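Local coordinates for protein ESSB (Staphylococcus aureus, PDB 4ANN) that serves as an integral membrane component of the type VII (Ess) secretion system, probably needed for export of EsxA and EsxB, and is represented here by its cytoplasmic segment, at residues I90-L93 with E94-N97; T102-A106 with P107-F111; N81-L84 with R85-N89; T141-K144 with A145-C149; L185-A188 with F189-Q193. All blocks are in the same frame, centred on the assembly; numbering follows the deposited sequence.

Overall arrangement
All five contacts are local turns of one chain, and they lie in the part of the cytoplasmic segment that follows the three-stranded sheet of strands 21-25, 50-54 and 58-63. Contact 3, on helix 80-89, runs directly into contact 1, whose L93 and V96 pack on F103 of contact 2. Helix 136-151, carrying contact 4, joins the others: Y143 OH lies 2.6 Å from L87 O of contact 3, and R142 NH1 2.9 Å from L105 O of contact 2, both probable hydrogen bonds. Contact 5 packs against contacts 3 and 4, its centre about 11 Å and 13 Å from theirs. Contact 2 touches neither contact 3 nor contact 5, whose centre is about 21 Å away.

Contact 1. Residues I90-L93 with E94-N97; sequences IKNL and EEVN
E94 N donates to K91 O at 3.0 Å, the first of three backbone bonds that tie 90-93 to 94-97, each from a residue to the one three places earlier. E95 N reaches N92 O at 2.9 Å, and V96 N reaches L93 O at the same 2.9 Å. The pattern extends at both ends, L93 N being held by I90 O at 3.0 Å and N97 N by E94 O, also at 3.0 Å. In the three central bonds the N-H approaches from well above the carbonyl plane, about 50° out of it. Bonding to the third residue back is the 3-10 pattern, regular at 91-93, and the stretch carries the chain on from helix 80-89 toward strand 101-102 in a domain whose sequence family belongs to the protein kinase clan. V96 O is taken by the hydroxyl of T99.

The side chains add contacts of a looser kind. With CG turned away from its backbone N (chi1 -161°), N92 brings OD1 to within 3.7 Å of E95 CG, and its amide lies 30° from the plane of the E95 carboxylate. E94 folds its CB and CG over K91 O; in the conformers described, its OE1 and K91 NZ are 6.6 Å apart and not in contact. On the buried side L93 CD2 and V96 CG2 stand 4.4 Å apart; L93 rests on L110 and P118, and V96 on F103 and Y46.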
loop_
_atom_site.group_PDB
_atom_site.type_symbol
_atom_site.label_atom_id
_atom_site.label_comp_id
_atom_site.label_asym_id
_atom_site.label_seq_id
_atom_site.Cartn_x
_atom_site.Cartn_y
_atom_site.Cartn_z
ATOM N N ILE A 90 -2.348 3.411 8.596
ATOM C CA ILE A 90 -2.297 2.618 7.346
ATOM C C ILE A 90 -3.580 1.842 7.137
ATOM O O ILE A 90 -4.030 1.639 6.013
ATOM C CB ILE A 90 -1.069 1.702 7.331
ATOM C CG1 ILE A 90 0.216 2.514 7.248
ATOM C CG2 ILE A 90 -1.178 0.631 6.244
ATOM C CD1 ILE A 90 1.491 1.707 7.448
ATOM N N LYS A 91 -4.201 1.377 8.218
ATOM C CA LYS A 91 -5.427 0.580 8.116
ATOM C C LYS A 91 -6.534 1.319 7.403
ATOM O O LYS A 91 -7.489 0.676 6.904
ATOM C CB LYS A 91 -5.847 0.153 9.533
ATOM C CG LYS A 91 -6.675 1.163 10.328
ATOM C CD LYS A 91 -7.305 0.458 11.517
ATOM C CE LYS A 91 -8.139 1.264 12.499
ATOM N NZ LYS A 91 -8.987 0.350 13.344
ATOM N N ASN A 92 -6.479 2.649 7.303
ATOM C CA ASN A 92 -7.473 3.434 6.569
ATOM C C ASN A 92 -7.545 3.051 5.083
ATOM O O ASN A 92 -8.590 3.263 4.461
ATOM C CB ASN A 92 -7.168 4.914 6.706
ATOM C CG ASN A 92 -8.313 5.828 6.402
ATOM O OD1 ASN A 92 -9.431 5.671 6.938
ATOM N ND2 ASN A 92 -8.064 6.849 5.595
ATOM N N LEU A 93 -6.488 2.446 4.531
ATOM C CA LEU A 93 -6.577 1.980 3.150
ATOM C C LEU A 93 -7.619 0.942 2.936
ATOM O O LEU A 93 -8.065 0.711 1.807
ATOM C CB LEU A 93 -5.206 1.481 2.638
ATOM C CG LEU A 93 -4.227 2.591 2.306
ATOM C CD1 LEU A 93 -2.902 1.948 1.917
ATOM C CD2 LEU A 93 -4.767 3.557 1.216
ATOM N N GLU A 94 -8.058 0.270 3.981
ATOM C CA GLU A 94 -9.168 -0.683 3.873
ATOM C C GLU A 94 -10.412 0.010 3.333
ATOM O O GLU A 94 -11.294 -0.687 2.785
ATOM C CB GLU A 94 -9.478 -1.346 5.229
ATOM C CG GLU A 94 -8.335 -2.116 5.830
ATOM C CD GLU A 94 -8.623 -3.351 6.609
ATOM O OE1 GLU A 94 -8.939 -3.235 7.808
ATOM O OE2 GLU A 94 -8.502 -4.418 5.961
ATOM N N GLU A 95 -10.526 1.324 3.461
ATOM C CA GLU A 95 -11.671 2.039 2.890
ATOM C C GLU A 95 -11.721 1.865 1.378
ATOM O O GLU A 95 -12.782 2.009 0.768
ATOM C CB GLU A 95 -11.623 3.527 3.248
ATOM C CG GLU A 95 -11.815 3.771 4.759
ATOM C CD GLU A 95 -13.169 3.383 5.273
ATOM O OE1 GLU A 95 -14.241 3.616 4.713
ATOM O OE2 GLU A 95 -13.226 2.721 6.326
ATOM N N VAL A 96 -10.617 1.542 0.730
ATOM C CA VAL A 96 -10.565 1.337 -0.717
ATOM C C VAL A 96 -11.382 0.127 -1.110
ATOM O O VAL A 96 -11.971 0.109 -2.215
ATOM C CB VAL A 96 -9.124 1.166 -1.249
ATOM C CG1 VAL A 96 -9.077 0.756 -2.714
ATOM C CG2 VAL A 96 -8.389 2.515 -0.995
ATOM N N ASN A 97 -11.535 -0.848 -0.234
ATOM C CA ASN A 97 -12.270 -2.039 -0.605
ATOM C C ASN A 97 -13.735 -1.777 -0.880
ATOM O O ASN A 97 -14.397 -2.593 -1.546
ATOM C CB ASN A 97 -12.046 -3.051 0.495
ATOM C CG ASN A 97 -10.618 -3.477 0.656
ATOM O OD1 ASN A 97 -9.836 -3.401 -0.281
ATOM N ND2 ASN A 97 -10.238 -3.931 1.885
#

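Contact 2. Residues T102-A106 with P107-F111; sequences TFVLA and PDELF
The backbone is extended through V104 and L105 and then reverses at A106-E109, where A106 O accepts the N-H of E109 at 3.0 Å. P107 (phi/psi -54°/-44°) and D108 occupy the two corners of this type I beta turn, which delivers the chain into strand 110-112, the middle strand of the antiparallel sheet it forms with 70-71 and 118-120. The sequence family of this domain is assigned to the protein kinase clan.

Two ordered waters fill in between the limbs of the reversal. Water 1 lies 2.9 Å from V104 N and 2.8 Å from E109 OE1; water 2 donates to V104 O at 2.7 Å and, weakly, to E109 O. E109 bends at chi2 (-77°), which sets CG 3.9 Å from V104 CG1 and brings the carboxylate round toward water 1. OE2 is held elsewhere, by the hydroxyl of T122. On the inner side the ends of L105 and L110 come loosely together, CD1 of L105 4.5 Å from CD2 of L110, and both side chains also touch L146 of helix 136-151. F157 covers A106 and P107 from helix 157-162. Beside the bond that water 2 makes to V104 O, the same oxygen is met by E109 CB at 3.3 Å.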
loop_
_atom_site.group_PDB
_atom_site.type_symbol
_atom_site.label_atom_id
_atom_site.label_comp_id
_atom_site.label_asym_id
_atom_site.label_seq_id
_atom_site.Cartn_x
_atom_site.Cartn_y
_atom_site.Cartn_z
ATOM N N THR A 102 -8.657 -1.144 -6.531
ATOM C CA THR A 102 -7.794 -2.061 -5.817
ATOM C C THR A 102 -6.449 -1.368 -5.661
ATOM O O THR A 102 -6.131 -0.398 -6.355
ATOM C CB THR A 102 -7.607 -3.401 -6.527
ATOM O OG1 THR A 102 -6.943 -3.105 -7.785
ATOM C CG2 THR A 102 -8.934 -4.130 -6.815
ATOM N N PHE A 103 -5.646 -1.909 -4.716
ATOM C CA PHE A 103 -4.352 -1.307 -4.407
ATOM C C PHE A 103 -3.391 -2.398 -3.954
ATOM O O PHE A 103 -3.799 -3.518 -3.632
ATOM C CB PHE A 103 -4.472 -0.222 -3.317
ATOM C CG PHE A 103 -4.784 -0.748 -1.920
ATOM C CD1 PHE A 103 -6.077 -1.120 -1.593
ATOM C CD2 PHE A 103 -3.809 -0.889 -0.960
ATOM C CE1 PHE A 103 -6.411 -1.647 -0.314
ATOM C CE2 PHE A 103 -4.101 -1.407 0.313
ATOM C CZ PHE A 103 -5.417 -1.774 0.614
ATOM N N VAL A 104 -2.120 -2.055 -3.881
ATOM C CA VAL A 104 -1.053 -2.899 -3.403
ATOM C C VAL A 104 -0.482 -2.272 -2.136
ATOM O O VAL A 104 -0.182 -1.092 -2.156
ATOM C CB VAL A 104 0.056 -3.010 -4.465
ATOM C CG1 VAL A 104 1.246 -3.775 -3.942
ATOM C CG2 VAL A 104 -0.531 -3.582 -5.759
ATOM N N LEU A 105 -0.295 -3.046 -1.086
ATOM C CA LEU A 105 0.310 -2.562 0.163
ATOM C C LEU A 105 1.782 -2.898 0.149
ATOM O O LEU A 105 2.174 -4.085 0.277
ATOM C CB LEU A 105 -0.367 -3.136 1.380
ATOM C CG LEU A 105 0.097 -2.546 2.690
ATOM C CD1 LEU A 105 -0.255 -1.075 2.786
ATOM C CD2 LEU A 105 -0.480 -3.307 3.877
ATOM N N ALA A 106 2.673 -1.917 -0.008
ATOM C CA ALA A 106 4.112 -2.129 -0.074
ATOM C C ALA A 106 4.824 -0.806 0.070
ATOM O O ALA A 106 4.218 0.253 -0.193
ATOM C CB ALA A 106 4.528 -2.736 -1.430
ATOM N N PRO A 107 6.092 -0.803 0.443
ATOM C CA PRO A 107 6.811 0.488 0.652
ATOM C C PRO A 107 6.756 1.415 -0.537
ATOM O O PRO A 107 6.529 2.622 -0.368
ATOM C CB PRO A 107 8.220 0.045 1.002
ATOM C CG PRO A 107 8.036 -1.305 1.664
ATOM C CD PRO A 107 6.917 -1.939 0.896
ATOM N N ASP A 108 6.959 0.888 -1.733
ATOM C CA ASP A 108 7.008 1.739 -2.926
ATOM C C ASP A 108 5.630 2.101 -3.444
ATOM O O ASP A 108 5.499 2.804 -4.456
ATOM C CB ASP A 108 7.829 1.083 -4.035
ATOM C CG ASP A 108 7.308 -0.233 -4.535
ATOM O OD1 ASP A 108 6.423 -0.873 -3.953
ATOM O OD2 ASP A 108 7.877 -0.691 -5.556
ATOM N N GLU A 109 4.574 1.636 -2.798
ATOM C CA GLU A 109 3.196 1.848 -3.115
ATOM C C GLU A 109 2.483 2.739 -2.095
ATOM O O GLU A 109 1.295 3.032 -2.308
ATOM C CB GLU A 109 2.481 0.490 -3.251
ATOM C CG GLU A 109 2.886 -0.277 -4.467
ATOM C CD GLU A 109 2.243 0.266 -5.741
ATOM O OE1 GLU A 109 1.310 1.075 -5.629
ATOM O OE2 GLU A 109 2.710 -0.160 -6.849
ATOM N N LEU A 110 3.137 3.101 -1.030
ATOM C CA LEU A 110 2.515 3.730 0.102
ATOM C C LEU A 110 3.163 5.094 0.373
ATOM O O LEU A 110 4.377 5.211 0.537
ATOM C CB LEU A 110 2.682 2.844 1.346
ATOM C CG LEU A 110 2.075 3.386 2.628
ATOM C CD1 LEU A 110 0.587 3.617 2.511
ATOM C CD2 LEU A 110 2.359 2.397 3.775
ATOM N N PHE A 111 2.299 6.083 0.474
ATOM C CA PHE A 111 2.644 7.456 0.782
ATOM C C PHE A 111 1.708 7.971 1.870
ATOM O O PHE A 111 0.684 7.341 2.157
ATOM C CB PHE A 111 2.517 8.364 -0.458
ATOM C CG PHE A 111 3.431 7.945 -1.593
ATOM C CD1 PHE A 111 3.102 6.880 -2.400
ATOM C CD2 PHE A 111 4.604 8.606 -1.819
ATOM C CE1 PHE A 111 3.917 6.489 -3.432
ATOM C CE2 PHE A 111 5.448 8.221 -2.848
ATOM C CZ PHE A 111 5.103 7.154 -3.655
HETATM O O HOH W 1 -1.317 0.548 -4.724
HETATM O O HOH W 2 0.302 0.896 -0.377
#

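Contact 3. Residues N81-L84 with R85-N89; sequences NEKL and RYLLN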
loop_
_atom_site.group_PDB
_atom_site.type_symbol
_atom_site.label_atom_id
_atom_site.label_comp_id
_atom_site.label_asym_id
_atom_site.label_seq_id
_atom_site.Cartn_x
_atom_site.Cartn_y
_atom_site.Cartn_z
ATOM N N ASN A 81 6.255 7.824 18.888
ATOM C CA ASN A 81 4.902 8.377 18.809
ATOM C C ASN A 81 4.429 8.638 17.371
ATOM O O ASN A 81 3.390 8.075 16.982
ATOM C CB ASN A 81 4.627 9.613 19.654
ATOM C CG ASN A 81 5.386 10.874 19.507
ATOM O OD1 ASN A 81 5.069 12.008 19.890
ATOM N ND2 ASN A 81 6.593 10.773 19.059
ATOM N N GLU A 82 5.107 9.481 16.599
ATOM C CA GLU A 82 4.655 9.841 15.258
ATOM C C GLU A 82 4.748 8.654 14.327
ATOM O O GLU A 82 3.860 8.446 13.461
ATOM C CB GLU A 82 5.354 11.109 14.753
ATOM C CG GLU A 82 4.935 12.377 15.446
ATOM C CD GLU A 82 3.522 12.835 15.165
ATOM O OE1 GLU A 82 2.570 12.179 15.634
ATOM O OE2 GLU A 82 3.284 13.868 14.454
ATOM N N LYS A 83 5.776 7.825 14.470
ATOM C CA LYS A 83 5.870 6.595 13.698
ATOM C C LYS A 83 4.671 5.708 13.926
ATOM O O LYS A 83 4.070 5.183 12.989
ATOM C CB LYS A 83 7.171 5.905 14.111
ATOM C CG LYS A 83 7.438 4.637 13.314
ATOM C CD LYS A 83 8.714 3.931 13.807
ATOM C CE LYS A 83 9.951 4.727 13.571
ATOM N NZ LYS A 83 11.170 3.975 13.930
ATOM N N LEU A 84 4.316 5.504 15.183
ATOM C CA LEU A 84 3.142 4.694 15.515
ATOM C C LEU A 84 1.852 5.303 14.981
ATOM O O LEU A 84 1.003 4.587 14.495
ATOM C CB LEU A 84 3.037 4.471 17.026
ATOM C CG LEU A 84 4.064 3.478 17.599
ATOM C CD1 LEU A 84 4.153 3.579 19.084
ATOM C CD2 LEU A 84 3.707 2.061 17.130
ATOM N N ARG A 85 1.711 6.624 15.046
ATOM C CA ARG A 85 0.513 7.273 14.511
ATOM C C ARG A 85 0.353 6.936 13.025
ATOM O O ARG A 85 -0.740 6.577 12.560
ATOM C CB ARG A 85 0.551 8.750 14.764
ATOM C CG ARG A 85 -0.697 9.465 14.286
ATOM C CD ARG A 85 -0.786 10.899 14.773
ATOM N NE ARG A 85 0.197 11.822 14.193
ATOM C CZ ARG A 85 0.076 12.445 13.058
ATOM N NH1 ARG A 85 -0.964 12.209 12.270
ATOM N NH2 ARG A 85 1.010 13.299 12.685
ATOM N N TYR A 86 1.433 7.113 12.263
ATOM C CA TYR A 86 1.420 6.822 10.855
ATOM C C TYR A 86 1.120 5.352 10.599
ATOM O O TYR A 86 0.283 5.004 9.729
ATOM C CB TYR A 86 2.745 7.215 10.203
ATOM C CG TYR A 86 2.857 8.700 9.849
ATOM C CD1 TYR A 86 2.687 9.730 10.761
ATOM C CD2 TYR A 86 3.135 9.081 8.531
ATOM C CE1 TYR A 86 2.791 11.048 10.409
ATOM C CE2 TYR A 86 3.242 10.407 8.179
ATOM C CZ TYR A 86 3.051 11.405 9.116
ATOM O OH TYR A 86 3.133 12.726 8.781
ATOM N N LEU A 87 1.779 4.455 11.324
ATOM C CA LEU A 87 1.539 3.020 11.151
ATOM C C LEU A 87 0.093 2.643 11.443
ATOM O O LEU A 87 -0.504 1.862 10.687
ATOM C CB LEU A 87 2.485 2.216 12.015
ATOM C CG LEU A 87 3.942 2.172 11.607
ATOM C CD1 LEU A 87 4.782 1.569 12.709
ATOM C CD2 LEU A 87 4.110 1.424 10.311
ATOM N N LEU A 88 -0.477 3.179 12.514
ATOM C CA LEU A 88 -1.867 2.935 12.858
ATOM C C LEU A 88 -2.783 3.408 11.751
ATOM O O LEU A 88 -3.789 2.766 11.430
ATOM C CB LEU A 88 -2.189 3.583 14.177
ATOM C CG LEU A 88 -1.722 2.802 15.417
ATOM C CD1 LEU A 88 -1.628 3.693 16.640
ATOM C CD2 LEU A 88 -2.682 1.628 15.688
ATOM N N ASN A 89 -2.459 4.539 11.142
ATOM C CA ASN A 89 -3.322 5.084 10.091
ATOM C C ASN A 89 -3.325 4.275 8.832
ATOM O O ASN A 89 -4.257 4.445 8.017
ATOM C CB ASN A 89 -2.941 6.535 9.787
ATOM C CG ASN A 89 -3.345 7.527 10.881
ATOM O OD1 ASN A 89 -4.184 7.232 11.724
ATOM N ND2 ASN A 89 -2.762 8.699 10.818
#
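N81 O opens the series of helical bonds, accepting R85 N at 2.9 Å. E82 does more. Its carbonyl takes Y86 N at 3.0 Å and also lies near CD1 of the Y86 ring, while its side chain, bent at chi2 (-69°), runs beside that of R85 to form a salt bridge. R85 grips the carboxylate side-on with two nitrogens: NE meets OE1 of E82 at 2.8 Å on its syn side, though tilted well out of the carboxylate plane, and NH2 comes to OE2 from above that plane at 2.9 Å. Both bonds are nearly straight (177°) and leave within the guanidinium plane, the two flat groups being turned 39° apart. NH1 is bonded to D115 O, so all three nitrogens of the guanidinium have a partner. K83 O holds L87 N, and K83 CG lies alongside L87 CD1 at 4.1 Å; its NZ reaches A150 O and K76 O and makes a cation-pi contact with F151. L84 O receives L88 N at 2.8 Å, and both leucines lean on L190 of helix 183-192. The whole is an amphipathic alpha helix, with an i to i+3 Glu-Arg pair on one flank and leucines facing the neighbouring helices.

Contact 4. Residues T141-K144 with A145-C149; sequences TRYK and ALVIC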
loop_
_atom_site.group_PDB
_atom_site.type_symbol
_atom_site.label_atom_id
_atom_site.label_comp_id
_atom_site.label_asym_id
_atom_site.label_seq_id
_atom_site.Cartn_x
_atom_site.Cartn_y
_atom_site.Cartn_z
ATOM N N THR A 141 -0.077 -9.871 6.528
ATOM C CA THR A 141 1.357 -10.127 6.458
ATOM C C THR A 141 2.096 -8.878 5.989
ATOM O O THR A 141 3.160 -8.532 6.507
ATOM C CB THR A 141 1.605 -11.295 5.482
ATOM O OG1 THR A 141 1.058 -12.467 6.073
ATOM C CG2 THR A 141 3.076 -11.527 5.242
ATOM N N ARG A 142 1.573 -8.234 4.946
ATOM C CA ARG A 142 2.217 -7.017 4.423
ATOM C C ARG A 142 2.216 -5.893 5.459
ATOM O O ARG A 142 3.218 -5.162 5.609
ATOM C CB ARG A 142 1.557 -6.625 3.117
ATOM C CG ARG A 142 1.861 -7.561 1.988
ATOM C CD ARG A 142 0.993 -7.311 0.748
ATOM N NE ARG A 142 1.518 -8.099 -0.344
ATOM C CZ ARG A 142 2.448 -7.707 -1.201
ATOM N NH1 ARG A 142 2.944 -6.459 -1.250
ATOM N NH2 ARG A 142 2.865 -8.557 -2.101
ATOM N N TYR A 143 1.125 -5.721 6.199
ATOM C CA TYR A 143 1.072 -4.703 7.253
ATOM C C TYR A 143 2.114 -4.984 8.331
ATOM O O TYR A 143 2.845 -4.093 8.766
ATOM C CB TYR A 143 -0.376 -4.638 7.763
ATOM C CG TYR A 143 -0.754 -3.427 8.544
ATOM C CD1 TYR A 143 0.071 -2.400 8.975
ATOM C CD2 TYR A 143 -2.089 -3.284 8.873
ATOM C CE1 TYR A 143 -0.402 -1.338 9.710
ATOM C CE2 TYR A 143 -2.576 -2.215 9.608
ATOM C CZ TYR A 143 -1.720 -1.218 9.997
ATOM O OH TYR A 143 -2.207 -0.145 10.736
ATOM N N LYS A 144 2.223 -6.244 8.755
ATOM C CA LYS A 144 3.227 -6.634 9.702
ATOM C C LYS A 144 4.624 -6.295 9.215
ATOM O O LYS A 144 5.471 -5.799 9.966
ATOM C CB LYS A 144 3.125 -8.134 10.006
ATOM C CG LYS A 144 1.912 -8.533 10.811
ATOM C CD LYS A 144 1.707 -10.021 10.903
ATOM C CE LYS A 144 0.647 -10.397 11.897
ATOM N NZ LYS A 144 0.453 -11.889 11.949
ATOM N N ALA A 145 4.887 -6.603 7.943
ATOM C CA ALA A 145 6.186 -6.323 7.369
ATOM C C ALA A 145 6.484 -4.823 7.367
ATOM O O ALA A 145 7.620 -4.414 7.661
ATOM C CB ALA A 145 6.313 -6.914 5.989
ATOM N N LEU A 146 5.507 -3.997 7.067
ATOM C CA LEU A 146 5.689 -2.554 7.153
ATOM C C LEU A 146 6.036 -2.105 8.570
ATOM O O LEU A 146 6.900 -1.260 8.787
ATOM C CB LEU A 146 4.451 -1.785 6.656
ATOM C CG LEU A 146 4.154 -1.890 5.153
ATOM C CD1 LEU A 146 2.840 -1.197 4.852
ATOM C CD2 LEU A 146 5.230 -1.302 4.302
ATOM N N VAL A 147 5.339 -2.654 9.581
ATOM C CA VAL A 147 5.630 -2.303 10.961
ATOM C C VAL A 147 7.083 -2.655 11.301
ATOM O O VAL A 147 7.828 -1.878 11.898
ATOM C CB VAL A 147 4.640 -2.985 11.910
ATOM C CG1 VAL A 147 5.094 -2.815 13.363
ATOM C CG2 VAL A 147 3.218 -2.465 11.713
ATOM N N ILE A 148 7.496 -3.885 10.944
ATOM C CA ILE A 148 8.852 -4.332 11.234
ATOM C C ILE A 148 9.856 -3.427 10.570
ATOM O O ILE A 148 10.853 -3.007 11.172
ATOM C CB ILE A 148 9.007 -5.813 10.803
ATOM C CG1 ILE A 148 8.172 -6.707 11.715
ATOM C CG2 ILE A 148 10.475 -6.209 10.768
ATOM C CD1 ILE A 148 8.035 -8.127 11.251
ATOM N N CYS A 149 9.637 -3.110 9.289
ATOM C CA CYS A 149 10.554 -2.230 8.562
ATOM C C CYS A 149 10.628 -0.850 9.157
ATOM O O CYS A 149 11.691 -0.232 9.217
ATOM C CB CYS A 149 10.153 -2.160 7.095
ATOM S SG CYS A 149 10.455 -3.679 6.165
#
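K144 O accepts the N-H of I148 at 3.0 Å with an N-H...O angle of 167°, and the isoleucine lays its CG1 against the same oxygen at 3.3 Å. One residue back, V147 N binds Y143 O at 3.0 Å, while V147 CG2 lies beside that carbonyl at 3.4 Å. The two preceding bonds, L146 N to R142 O and A145 N to T141 O, keep the regular spacing of an alpha helix. Y143 turns its ring away from its backbone N (chi1 -163°) and passes obliquely by V147, bringing CD1 to 4.2 Å from CG2. L146 CG comes close to R142 O at 3.4 Å.

Around this largely buried part of helix 136-151, the long side chains of 141-144 lead outward to partners on other elements. The hydroxyl of Y143 bonds to L87 O, and R142 pairs its NE with E138 while NH1 reaches L105 O. K144 extends fully beyond CG, which carries NZ to the carbonyls of I178 and A180; there the positive charge would probably be favoured by the end of helix 172-179. Apolar branches of A145, V147 and I148 meanwhile pack on helices 157-162 and 172-179. The carbonyls of 141-144 are thus taken by the N-H groups of 145-148, while Y143 OH, K144 NZ and R142 NH1 end on main-chain oxygens of neighbouring elements.

Contact 5. Residues L185-A188 with F189-Q193; sequences LLTA and FLDEQ
D191 folds its carboxylate back along the helix beside T187, with OD2 3.9 Å from T187 CG2. The carboxylate oxygens make no hydrogen bond with T187 O; what bonds to it is D191 N, at 2.9 Å. One residue on, A188 O takes E192 N at 3.0 Å, and the aliphatic part of E192 covers it, CG lying 3.1 Å away. On the inner face L186 CG and L190 CD1 stand 4.4 Å apart, beside the backbone bond from L190 N to L186 O.

Farther along the chain, Q193 in the conformer described curls round so that NE2 donates to F189 O at 3.0 Å, with the acceptor in its amide plane. The same nitrogen sits over one face of the F189 ring, offset toward its rim; CG of F189 stands opposite its backbone N (chi1 174°), which turns the ring under that amide and against helix 172-179. Farther out, the hydroxyl of T187 is occupied by L183 O, which fixes the threonine and thus the methyl that meets D191. L190 touches L84 and L88 of helix 80-89 and V147 of helix 136-151, L186 rests on Y143 and L140, and F189 reaches K176 and V177 of helix 172-179.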
loop_
_atom_site.group_PDB
_atom_site.type_symbol
_atom_site.label_atom_id
_atom_site.label_comp_id
_atom_site.label_asym_id
_atom_site.label_seq_id
_atom_site.Cartn_x
_atom_site.Cartn_y
_atom_site.Cartn_z
ATOM N N LEU A 185 -5.952 -7.247 16.396
ATOM C CA LEU A 185 -4.976 -7.536 17.420
ATOM C C LEU A 185 -3.670 -6.859 17.034
ATOM O O LEU A 185 -2.976 -6.415 17.959
ATOM C CB LEU A 185 -4.793 -9.025 17.717
ATOM C CG LEU A 185 -6.001 -9.699 18.393
ATOM C CD1 LEU A 185 -5.939 -11.201 18.292
ATOM C CD2 LEU A 185 -6.087 -9.223 19.824
ATOM N N LEU A 186 -3.308 -6.728 15.778
ATOM C CA LEU A 186 -2.133 -5.928 15.428
ATOM C C LEU A 186 -2.371 -4.476 15.808
ATOM O O LEU A 186 -1.482 -3.836 16.395
ATOM C CB LEU A 186 -1.793 -6.046 13.936
ATOM C CG LEU A 186 -0.618 -5.240 13.477
ATOM C CD1 LEU A 186 0.671 -5.611 14.218
ATOM C CD2 LEU A 186 -0.404 -5.395 11.968
ATOM N N THR A 187 -3.538 -3.941 15.502
ATOM C CA THR A 187 -3.895 -2.563 15.896
ATOM C C THR A 187 -3.746 -2.395 17.380
ATOM O O THR A 187 -3.243 -1.386 17.870
ATOM C CB THR A 187 -5.374 -2.299 15.488
ATOM O OG1 THR A 187 -5.439 -2.384 14.071
ATOM C CG2 THR A 187 -5.768 -0.908 15.988
ATOM N N ALA A 188 -4.240 -3.348 18.138
ATOM C CA ALA A 188 -4.228 -3.273 19.596
ATOM C C ALA A 188 -2.823 -3.294 20.103
ATOM O O ALA A 188 -2.457 -2.538 21.009
ATOM C CB ALA A 188 -5.005 -4.440 20.240
ATOM N N PHE A 189 -1.975 -4.116 19.479
ATOM C CA PHE A 189 -0.551 -4.116 19.837
ATOM C C PHE A 189 0.078 -2.756 19.590
ATOM O O PHE A 189 0.803 -2.194 20.430
ATOM C CB PHE A 189 0.174 -5.211 19.105
ATOM C CG PHE A 189 1.665 -5.165 19.337
ATOM C CD1 PHE A 189 2.186 -5.578 20.546
ATOM C CD2 PHE A 189 2.503 -4.680 18.366
ATOM C CE1 PHE A 189 3.546 -5.501 20.775
ATOM C CE2 PHE A 189 3.878 -4.639 18.586
ATOM C CZ PHE A 189 4.394 -5.070 19.772
ATOM N N LEU A 190 -0.171 -2.194 18.394
ATOM C CA LEU A 190 0.412 -0.875 18.064
ATOM C C LEU A 190 -0.076 0.174 19.037
ATOM O O LEU A 190 0.695 1.044 19.504
ATOM C CB LEU A 190 0.090 -0.502 16.627
ATOM C CG LEU A 190 0.758 -1.350 15.499
ATOM C CD1 LEU A 190 0.147 -0.938 14.163
ATOM C CD2 LEU A 190 2.244 -1.202 15.522
ATOM N N ASP A 191 -1.376 0.168 19.372
ATOM C CA ASP A 191 -1.892 1.166 20.310
ATOM C C ASP A 191 -1.206 1.072 21.668
ATOM O O ASP A 191 -0.985 2.030 22.352
ATOM C CB ASP A 191 -3.362 0.912 20.531
ATOM C CG ASP A 191 -4.378 1.189 19.460
ATOM O OD1 ASP A 191 -4.045 2.002 18.581
ATOM O OD2 ASP A 191 -5.526 0.622 19.591
ATOM N N GLU A 192 -0.948 -0.209 22.104
ATOM C CA GLU A 192 -0.298 -0.484 23.366
ATOM C C GLU A 192 1.143 0.057 23.398
ATOM O O GLU A 192 1.690 0.427 24.429
ATOM C CB GLU A 192 -0.283 -1.984 23.660
ATOM C CG GLU A 192 -1.639 -2.550 24.001
ATOM C CD GLU A 192 -1.726 -4.080 23.884
ATOM O OE1 GLU A 192 -0.735 -4.823 23.617
ATOM O OE2 GLU A 192 -2.846 -4.615 24.043
ATOM N N GLN A 193 1.861 0.191 22.286
ATOM C CA GLN A 193 3.243 0.618 22.238
ATOM C C GLN A 193 3.412 2.111 22.555
ATOM O O GLN A 193 4.560 2.527 22.837
ATOM C CB GLN A 193 3.859 0.341 20.878
ATOM C CG GLN A 193 3.859 -1.120 20.429
ATOM C CD GLN A 193 4.249 -2.105 21.488
ATOM O OE1 GLN A 193 5.429 -2.235 21.838
ATOM N NE2 GLN A 193 3.263 -2.804 22.029
#